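Long-range contacts in hypothetical protein Cgl3021 (PDB 2NSF), which catalyses the mycothiol-dependent isomerisation of maleylpyruvate, very probably at a zinc site formed by its helices: residues A[22-26]-A[156-162]; A[38-43]-A[165-169]. All coordinates share one frame; numbering follows the deposited sequence.

Contact 1 (A[22-26]-A[156-162]); sequences TTFHD and ETLWMRS
E156 and H25 meet through a water: water 1 lies 2.7 Å from H25 ND1 and donates a hydrogen bond to E156 OE1 at 2.9 Å. The glutamate chain bends at chi2, which brings its carboxylate round to the imidazole, and its other oxygen, OE2, has a long, weak ion pair with R150. Two residues on, L158 gives the F24 ring both its CB, 4.3 Å from F24 CE2, and its carbonyl oxygen, which looks obliquely at F24 CZ.

W159 is the centre of the contact. Its CG stands anti to the backbone N (chi1 164°), and the indole turns one side to both aromatic side chains of 22-26. F24 leans on the benzo half: W159 CE3 sits over one face of the phenyl ring, 3.5 Å from F24 CG, with the planes inclined at 46°, neither stacked nor edge-to-face. H25 comes to the pyrrole half edge first, CE1 leading, in a T-shaped pair with planes at 73° and W159 CD1 3.6 Å from H25 CE1. The indole NE1 turns to E192 on helix 183-199, whose T188 also bonds F24 N.

At the end of the segment, S162 folds its hydroxyl back to L158 O, donating a 2.8 Å bond from OG. That carbonyl also accepts from S162 N, the two donors arriving from opposite faces of its plane. With its proton given to the carbonyl, S162 OG presents itself to F24 CZ as a mere neighbour at 3.7 Å.

No direct hydrogen bond joins the segments: an aromatic cluster of F24, H25 and W159 holds the N-terminal 3-10 turn on helix 156-171. F24 and W159 are buried and H25 is exposed, so the packing is apolar and the water-mediated link lies at H25.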
loop_
_atom_site.group_PDB
_atom_site.type_symbol
_atom_site.label_atom_id
_atom_site.label_comp_id
_atom_site.label_asym_id
_atom_site.label_seq_id
_atom_site.Cartn_x
_atom_site.Cartn_y
_atom_site.Cartn_z
ATOM N N THR A 22 3.182 18.841 1.610
ATOM C CA THR A 22 4.179 17.903 1.830
ATOM C C THR A 22 3.788 16.432 1.664
ATOM O O THR A 22 2.610 16.049 1.637
ATOM C CB THR A 22 4.869 18.333 3.197
ATOM O OG1 THR A 22 5.417 17.227 3.873
ATOM C CG2 THR A 22 3.864 19.129 4.080
ATOM N N THR A 23 4.822 15.641 1.413
ATOM C CA THR A 23 4.656 14.226 1.196
ATOM C C THR A 23 4.993 13.499 2.471
ATOM O O THR A 23 5.593 14.051 3.393
ATOM C CB THR A 23 5.599 13.697 0.100
ATOM O OG1 THR A 23 6.940 13.659 0.605
ATOM C CG2 THR A 23 5.549 14.586 -1.128
ATOM N N PHE A 24 4.600 12.238 2.494
ATOM C CA PHE A 24 4.843 11.372 3.625
ATOM C C PHE A 24 6.329 11.377 3.967
ATOM O O PHE A 24 6.717 11.411 5.134
ATOM C CB PHE A 24 4.409 9.957 3.252
ATOM C CG PHE A 24 4.485 8.981 4.378
ATOM C CD1 PHE A 24 3.401 8.791 5.222
ATOM C CD2 PHE A 24 5.647 8.250 4.601
ATOM C CE1 PHE A 24 3.467 7.875 6.276
ATOM C CE2 PHE A 24 5.727 7.336 5.648
ATOM C CZ PHE A 24 4.636 7.149 6.488
ATOM N N HIS A 25 7.158 11.352 2.931
ATOM C CA HIS A 25 8.604 11.305 3.099
ATOM C C HIS A 25 9.234 12.496 3.820
ATOM O O HIS A 25 10.259 12.341 4.489
ATOM C CB HIS A 25 9.264 11.103 1.734
ATOM C CG HIS A 25 8.685 9.963 0.951
ATOM N ND1 HIS A 25 8.647 8.672 1.433
ATOM C CD2 HIS A 25 8.103 9.925 -0.270
ATOM C CE1 HIS A 25 8.065 7.888 0.544
ATOM N NE2 HIS A 25 7.723 8.624 -0.499
ATOM N N ASP A 26 8.628 13.675 3.697
ATOM C CA ASP A 26 9.150 14.885 4.339
ATOM C C ASP A 26 8.772 14.959 5.814
ATOM O O ASP A 26 9.304 15.785 6.558
ATOM C CB ASP A 26 8.612 16.145 3.654
ATOM C CG ASP A 26 8.843 16.152 2.160
ATOM O OD1 ASP A 26 10.004 15.963 1.727
ATOM O OD2 ASP A 26 7.858 16.359 1.416
ATOM N N GLU A 156 11.921 3.704 4.865
ATOM C CA GLU A 156 10.927 3.525 3.811
ATOM C C GLU A 156 9.869 2.499 4.224
ATOM O O GLU A 156 8.757 2.512 3.701
ATOM C CB GLU A 156 11.603 3.059 2.519
ATOM C CG GLU A 156 10.743 3.159 1.259
ATOM C CD GLU A 156 10.766 4.551 0.642
ATOM O OE1 GLU A 156 11.542 5.402 1.127
ATOM O OE2 GLU A 156 10.018 4.788 -0.333
ATOM N N THR A 157 10.213 1.613 5.158
ATOM C CA THR A 157 9.259 0.593 5.599
ATOM C C THR A 157 8.035 1.224 6.250
ATOM O O THR A 157 6.959 0.635 6.252
ATOM C CB THR A 157 9.886 -0.402 6.603
ATOM O OG1 THR A 157 10.304 0.298 7.781
ATOM C CG2 THR A 157 11.078 -1.117 5.975
ATOM N N LEU A 158 8.198 2.418 6.809
ATOM C CA LEU A 158 7.071 3.101 7.434
ATOM C C LEU A 158 6.072 3.479 6.342
ATOM O O LEU A 158 4.859 3.357 6.521
ATOM C CB LEU A 158 7.552 4.352 8.175
ATOM C CG LEU A 158 8.509 4.106 9.348
ATOM C CD1 LEU A 158 9.085 5.431 9.812
ATOM C CD2 LEU A 158 7.778 3.400 10.490
ATOM N N TRP A 159 6.591 3.929 5.205
ATOM C CA TRP A 159 5.750 4.307 4.073
ATOM C C TRP A 159 5.176 3.055 3.418
ATOM O O TRP A 159 3.985 2.979 3.108
ATOM C CB TRP A 159 6.573 5.089 3.043
ATOM C CG TRP A 159 5.918 5.186 1.683
ATOM C CD1 TRP A 159 6.422 4.725 0.501
ATOM C CD2 TRP A 159 4.643 5.768 1.374
ATOM N NE1 TRP A 159 5.544 4.982 -0.526
ATOM C CE2 TRP A 159 4.443 5.622 -0.018
ATOM C CE3 TRP A 159 3.649 6.401 2.136
ATOM C CZ2 TRP A 159 3.291 6.083 -0.668
ATOM C CZ3 TRP A 159 2.498 6.863 1.486
ATOM C CH2 TRP A 159 2.332 6.700 0.100
ATOM N N MET A 160 6.034 2.066 3.207
ATOM C CA MET A 160 5.599 0.828 2.574
ATOM C C MET A 160 4.472 0.167 3.355
ATOM O O MET A 160 3.486 -0.283 2.771
ATOM C CB MET A 160 6.786 -0.126 2.441
ATOM C CG MET A 160 7.860 0.386 1.499
ATOM S SD MET A 160 9.432 -0.457 1.731
ATOM C CE MET A 160 9.139 -1.955 0.833
ATOM N N ARG A 161 4.607 0.108 4.673
ATOM C CA ARG A 161 3.560 -0.508 5.480
ATOM C C ARG A 161 2.286 0.333 5.417
ATOM O O ARG A 161 1.184 -0.211 5.340
ATOM C CB ARG A 161 4.015 -0.672 6.928
ATOM C CG ARG A 161 3.004 -1.407 7.813
ATOM C CD ARG A 161 2.714 -2.819 7.295
ATOM N NE ARG A 161 1.883 -3.571 8.233
ATOM C CZ ARG A 161 1.375 -4.775 7.989
ATOM N NH1 ARG A 161 1.605 -5.379 6.829
ATOM N NH2 ARG A 161 0.627 -5.377 8.906
ATOM N N SER A 162 2.432 1.654 5.443
ATOM C CA SER A 162 1.270 2.538 5.373
ATOM C C SER A 162 0.463 2.290 4.096
ATOM O O SER A 162 -0.768 2.253 4.138
ATOM C CB SER A 162 1.704 4.009 5.439
ATOM O OG SER A 162 2.222 4.335 6.723
HETATM O O HOH W 1 10.280 7.181 3.029
#

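Contact 2 (A[38-43]-A[165-169]); sequences LGTSHY and VWIHA. With ZN (zinc ion), chain E.
Water 2 joins the two helices: it donates to W166 O at 2.9 Å and lies, in the plane of the H42 imidazole, 2.9 Å from H42 NE2. The same imidazole is slid over the six-membered ring of W166, planes 30° apart with little overlap, while its CD2 abuts A169 CB at 3.5 Å.

G39 lets the indole in against the backbone. W166 CG lies anti to the carbonyl carbon (chi1 -76°), and the ring spreads across the neighbouring helix, with G39 CA over its face, modelled too close for the distance to be trusted. The indole NE1 bonds L35 O, which fixes the ring's rotation. V165 packs on the same glycine, with CB 3.5 Å from G39 O; its CG1 merely touches T40 OG1, which is hydrogen-bonded to A36 O in its own helix. Further on, the Y43 ring turns its edge to the backbone of H168 and A169; Y43 CD1 is 3.7 Å from A169 CA.

H168 sends its imidazole off to the zinc, bound by NE2 at 2.1 Å. H72, E164 and waters 3 and 4 also bind the metal, and D171 takes the hydrogen bond of H168 ND1. Segments 38-43 and 165-169, their axes 8.2 Å apart at closest approach and 19° from parallel, pack within the helical N-terminal domain, one of whose helices carries two ligands of the zinc site, E164 and H168.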
loop_
_atom_site.group_PDB
_atom_site.type_symbol
_atom_site.label_atom_id
_atom_site.label_comp_id
_atom_site.label_asym_id
_atom_site.label_seq_id
_atom_site.Cartn_x
_atom_site.Cartn_y
_atom_site.Cartn_z
ATOM N N LEU A 38 -1.645 4.176 12.896
ATOM C CA LEU A 38 -3.048 4.543 12.709
ATOM C C LEU A 38 -3.675 3.709 11.596
ATOM O O LEU A 38 -4.812 3.243 11.716
ATOM C CB LEU A 38 -3.168 6.031 12.364
ATOM C CG LEU A 38 -3.027 7.000 13.540
ATOM C CD1 LEU A 38 -2.946 8.427 13.026
ATOM C CD2 LEU A 38 -4.215 6.832 14.485
ATOM N N GLY A 39 -2.930 3.535 10.510
ATOM C CA GLY A 39 -3.427 2.751 9.394
ATOM C C GLY A 39 -3.626 1.298 9.776
ATOM O O GLY A 39 -4.567 0.647 9.321
ATOM N N THR A 40 -2.733 0.786 10.614
ATOM C CA THR A 40 -2.821 -0.600 11.052
ATOM C C THR A 40 -4.056 -0.782 11.929
ATOM O O THR A 40 -4.784 -1.759 11.779
ATOM C CB THR A 40 -1.564 -1.024 11.833
ATOM O OG1 THR A 40 -0.404 -0.835 11.009
ATOM C CG2 THR A 40 -1.658 -2.495 12.226
ATOM N N SER A 41 -4.308 0.168 12.827
ATOM C CA SER A 41 -5.484 0.073 13.691
ATOM C C SER A 41 -6.753 0.169 12.853
ATOM O O SER A 41 -7.749 -0.488 13.148
ATOM C CB SER A 41 -5.473 1.178 14.748
ATOM O OG SER A 41 -4.384 1.023 15.642
ATOM N N HIS A 42 -6.704 0.995 11.809
ATOM C CA HIS A 42 -7.827 1.184 10.893
ATOM C C HIS A 42 -8.096 -0.132 10.167
ATOM O O HIS A 42 -9.240 -0.583 10.065
ATOM C CB HIS A 42 -7.476 2.298 9.895
ATOM C CG HIS A 42 -8.485 2.493 8.807
ATOM N ND1 HIS A 42 -9.785 2.886 9.051
ATOM C CD2 HIS A 42 -8.372 2.392 7.461
ATOM C CE1 HIS A 42 -10.426 3.018 7.904
ATOM N NE2 HIS A 42 -9.590 2.725 6.923
ATOM N N TYR A 43 -7.033 -0.752 9.665
ATOM C CA TYR A 43 -7.150 -2.033 8.982
ATOM C C TYR A 43 -7.709 -3.088 9.952
ATOM O O TYR A 43 -8.619 -3.841 9.607
ATOM C CB TYR A 43 -5.773 -2.480 8.468
ATOM C CG TYR A 43 -5.753 -3.889 7.913
ATOM C CD1 TYR A 43 -6.103 -4.147 6.588
ATOM C CD2 TYR A 43 -5.416 -4.968 8.727
ATOM C CE1 TYR A 43 -6.116 -5.453 6.086
ATOM C CE2 TYR A 43 -5.428 -6.274 8.239
ATOM C CZ TYR A 43 -5.776 -6.506 6.922
ATOM O OH TYR A 43 -5.788 -7.789 6.430
ATOM N N VAL A 165 -1.569 -1.115 4.758
ATOM C CA VAL A 165 -2.687 -1.071 5.688
ATOM C C VAL A 165 -3.813 -0.108 5.331
ATOM O O VAL A 165 -4.982 -0.443 5.504
ATOM C CB VAL A 165 -2.207 -0.793 7.142
ATOM C CG1 VAL A 165 -1.411 -1.991 7.658
ATOM C CG2 VAL A 165 -1.360 0.465 7.198
ATOM N N TRP A 166 -3.481 1.075 4.825
ATOM C CA TRP A 166 -4.533 2.023 4.477
ATOM C C TRP A 166 -5.323 1.600 3.251
ATOM O O TRP A 166 -6.534 1.821 3.183
ATOM C CB TRP A 166 -3.957 3.428 4.264
ATOM C CG TRP A 166 -3.611 4.130 5.543
ATOM C CD1 TRP A 166 -2.364 4.350 6.048
ATOM C CD2 TRP A 166 -4.533 4.706 6.480
ATOM N NE1 TRP A 166 -2.449 5.032 7.242
ATOM C CE2 TRP A 166 -3.769 5.261 7.530
ATOM C CE3 TRP A 166 -5.932 4.804 6.533
ATOM C CZ2 TRP A 166 -4.357 5.909 8.627
ATOM C CZ3 TRP A 166 -6.520 5.450 7.630
ATOM C CH2 TRP A 166 -5.730 5.991 8.660
ATOM N N ILE A 167 -4.654 0.986 2.279
ATOM C CA ILE A 167 -5.350 0.553 1.084
ATOM C C ILE A 167 -6.016 -0.808 1.259
ATOM O O ILE A 167 -7.165 -0.986 0.863
ATOM C CB ILE A 167 -4.420 0.494 -0.140
ATOM C CG1 ILE A 167 -3.856 1.893 -0.427
ATOM C CG2 ILE A 167 -5.195 -0.026 -1.346
ATOM C CD1 ILE A 167 -2.824 1.933 -1.544
ATOM N N HIS A 168 -5.311 -1.774 1.839
ATOM C CA HIS A 168 -5.925 -3.082 2.020
ATOM C C HIS A 168 -7.089 -3.041 2.998
ATOM O O HIS A 168 -7.903 -3.958 3.032
ATOM C CB HIS A 168 -4.884 -4.127 2.430
ATOM C CG HIS A 168 -3.977 -4.520 1.305
ATOM N ND1 HIS A 168 -4.433 -4.679 0.016
ATOM C CD2 HIS A 168 -2.649 -4.778 1.270
ATOM C CE1 HIS A 168 -3.425 -5.013 -0.771
ATOM N NE2 HIS A 168 -2.334 -5.081 -0.033
ATOM N N ALA A 169 -7.181 -1.975 3.787
ATOM C CA ALA A 169 -8.304 -1.841 4.713
ATOM C C ALA A 169 -9.555 -1.737 3.844
ATOM O O ALA A 169 -10.616 -2.256 4.190
ATOM C CB ALA A 169 -8.145 -0.591 5.565
HETATM ZN ZN ZN E . -0.366 -5.510 -0.755
HETATM O O HOH W 2 -9.005 3.071 4.134
HETATM O O HOH W 3 1.583 -5.318 -1.732
HETATM O O HOH W 4 -0.689 -3.460 -2.025
#

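Helix 156-171 serves both contacts, whose centres are 14 Å apart: contact 1 takes its N-terminal part and contact 2 its C-terminal part. Along the chain the segments alternate, 22-26 and 38-43 first, then, more than a hundred residues later, 156-162 and 165-169. The turn at 22-26 leads into helix 29-49, which runs beside the later helix, so one N-terminal stretch of chain packs on helix 156-171 at two successive levels. Zinc ligand E164 falls between segments 156-162 and 165-169, and H168 lies within the second, so both contacts pack the N-terminal part of the chain against the helix that carries two of the zinc ligands.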